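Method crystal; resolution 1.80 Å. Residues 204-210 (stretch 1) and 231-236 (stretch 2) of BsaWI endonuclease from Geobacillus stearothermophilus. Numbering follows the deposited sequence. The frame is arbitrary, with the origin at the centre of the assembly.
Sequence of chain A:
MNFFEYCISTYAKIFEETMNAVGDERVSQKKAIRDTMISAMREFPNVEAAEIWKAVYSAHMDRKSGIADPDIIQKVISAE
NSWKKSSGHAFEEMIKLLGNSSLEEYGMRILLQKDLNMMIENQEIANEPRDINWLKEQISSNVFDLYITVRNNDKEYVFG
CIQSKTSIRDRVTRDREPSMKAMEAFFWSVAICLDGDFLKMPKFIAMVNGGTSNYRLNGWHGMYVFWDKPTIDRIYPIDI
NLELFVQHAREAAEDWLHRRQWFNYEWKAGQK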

# COMPACT_ATOMS: atom_id res chain seq x y z
N PHE A 204 17.81 12.03 5.93
CA PHE A 204 16.95 12.58 4.92
C PHE A 204 17.57 13.81 4.21
O PHE A 204 17.43 13.97 2.98
CB PHE A 204 15.61 12.87 5.56
CG PHE A 204 14.85 11.60 5.95
CD1 PHE A 204 14.70 11.24 7.29
CD2 PHE A 204 14.31 10.76 4.97
CE1 PHE A 204 14.01 10.09 7.65
CE2 PHE A 204 13.63 9.60 5.32
CZ PHE A 204 13.48 9.27 6.67
N ILE A 205 18.33 14.62 4.93
CA ILE A 205 19.13 15.64 4.26
C ILE A 205 20.06 15.01 3.21
O ILE A 205 20.19 15.53 2.10
CB ILE A 205 19.96 16.46 5.28
CG1 ILE A 205 19.03 17.39 6.07
CG2 ILE A 205 21.01 17.31 4.60
CD1 ILE A 205 19.66 17.87 7.40
N ALA A 206 20.66 13.87 3.56
CA ALA A 206 21.59 13.17 2.67
C ALA A 206 20.86 12.59 1.45
O ALA A 206 21.39 12.62 0.33
CB ALA A 206 22.33 12.05 3.44
N MET A 207 19.65 12.08 1.67
CA MET A 207 18.83 11.57 0.56
C MET A 207 18.55 12.63 -0.47
O MET A 207 18.43 12.29 -1.66
CB MET A 207 17.48 11.03 1.04
CG MET A 207 17.59 9.75 1.81
SD MET A 207 16.03 8.86 1.93
CE MET A 207 16.06 7.95 0.39
N VAL A 208 18.42 13.89 -0.04
CA VAL A 208 18.11 14.97 -1.00
C VAL A 208 19.43 15.44 -1.61
O VAL A 208 19.55 15.53 -2.83
CB VAL A 208 17.37 16.17 -0.33
CG1 VAL A 208 17.22 17.38 -1.28
CG2 VAL A 208 16.01 15.68 0.25
N ASN A 209 20.39 15.76 -0.75
CA ASN A 209 21.59 16.48 -1.21
C ASN A 209 22.71 15.59 -1.66
O ASN A 209 23.64 16.06 -2.35
CB ASN A 209 22.14 17.41 -0.11
CG ASN A 209 21.24 18.61 0.13
OD1 ASN A 209 20.56 19.10 -0.80
ND2 ASN A 209 21.25 19.11 1.38
N GLY A 210 22.70 14.32 -1.24
CA GLY A 210 23.77 13.42 -1.63
C GLY A 210 25.03 13.70 -0.82
O GLY A 210 24.98 14.37 0.22
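Stretch 2 (231-236) TIDRIY

Stretch 2 contains a type II' beta turn from Ile-232 to Ile-235 and lies against one turn of the helix, from Ile-205 to Asn-209; at Ile-235 and Tyr-236 it passes into a strand. After Ile-235 the chain leads away from the helix, so that Tyr-236 makes no contact with stretch 1. The turn is closed by two backbone hydrogen bonds, Ile-232 N to Ile-235 O and Ile-235 N to Ile-232 O, both 2.9 Å. Asp-233, at phi/psi 59/-98, takes the positive phi that this turn type requires. The backbones come nearest at Asn-209 and Arg-234, with CA atoms 6.1 Å apart. Asn-209 has the largest covered area. Its side chain (chi1 m) reaches into the turn and uses both ends of the amide: OD1 accepts from Arg-234 N at 3.0 Å, and ND2 donates to Ile-232 O at 3.1 Å, so that Ile-232 O serves the turn and the helix together. Ile-235, second in area, brings an apolar side chain (chi1 m, chi2 t) beside this polar pair. Its CG1 lies 3.6 Å from Val-208 CG1, and its CD1 lies 4.1 Å from Ile-205 CG1, one helical turn before Asn-209. Ile-232 CG2 adds a looser contact, 4.4 Å from Ile-205 CG2. A water donates to Asn-209 O (2.7 Å from the water O) and to Asp-233 OD2 (2.9 Å), and accepts from Arg-234 NE (2.9 Å), linking the backbone of Asn-209 to the side chains of Asp-233 and Arg-234.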

# COMPACT_ATOMS: atom_id res chain seq x y z
N THR A 231 18.03 27.76 3.59
CA THR A 231 18.47 26.80 2.60
C THR A 231 19.63 25.91 3.05
O THR A 231 20.64 26.42 3.59
CB THR A 231 18.87 27.53 1.33
OG1 THR A 231 17.69 28.13 0.81
CG2 THR A 231 19.49 26.53 0.28
N ILE A 232 19.48 24.59 2.84
CA ILE A 232 20.59 23.65 3.04
C ILE A 232 20.90 23.01 1.70
O ILE A 232 20.23 22.06 1.32
CB ILE A 232 20.25 22.53 4.08
CG1 ILE A 232 19.78 23.14 5.38
CG2 ILE A 232 21.49 21.63 4.31
CD1 ILE A 232 19.04 22.13 6.30
N ASP A 233 21.83 23.59 0.96
CA ASP A 233 22.19 23.11 -0.37
C ASP A 233 20.99 23.10 -1.33
O ASP A 233 20.65 24.15 -1.88
CB ASP A 233 22.83 21.72 -0.26
CG ASP A 233 23.54 21.29 -1.56
OD1 ASP A 233 23.50 22.02 -2.59
OD2 ASP A 233 24.12 20.19 -1.52
N ARG A 234 20.33 21.95 -1.53
CA ARG A 234 19.18 21.90 -2.46
C ARG A 234 17.86 21.82 -1.73
O ARG A 234 16.83 21.60 -2.37
CB ARG A 234 19.31 20.68 -3.40
CG ARG A 234 20.58 20.72 -4.27
CD ARG A 234 20.78 19.32 -4.90
NE ARG A 234 21.93 19.23 -5.83
CZ ARG A 234 21.91 19.59 -7.12
NH1 ARG A 234 20.81 20.10 -7.68
NH2 ARG A 234 23.06 19.45 -7.83
N ILE A 235 17.88 22.03 -0.41
CA ILE A 235 16.64 22.03 0.37
C ILE A 235 16.26 23.47 0.66
O ILE A 235 16.93 24.15 1.45
CB ILE A 235 16.79 21.29 1.66
CG1 ILE A 235 17.18 19.80 1.36
CG2 ILE A 235 15.50 21.31 2.39
CD1 ILE A 235 17.65 19.05 2.62
N TYR A 236 15.25 23.94 -0.03
CA TYR A 236 14.89 25.36 -0.00
C TYR A 236 13.58 25.68 0.74
O TYR A 236 12.64 24.89 0.64
CB TYR A 236 14.67 25.85 -1.44
CG TYR A 236 15.84 25.59 -2.35
CD1 TYR A 236 16.99 26.41 -2.31
CD2 TYR A 236 15.78 24.56 -3.29
CE1 TYR A 236 18.06 26.18 -3.18
CE2 TYR A 236 16.86 24.33 -4.17
CZ TYR A 236 17.97 25.17 -4.11
OH TYR A 236 19.03 24.91 -5.00
O HOH W 1 23.69 18.36 -3.76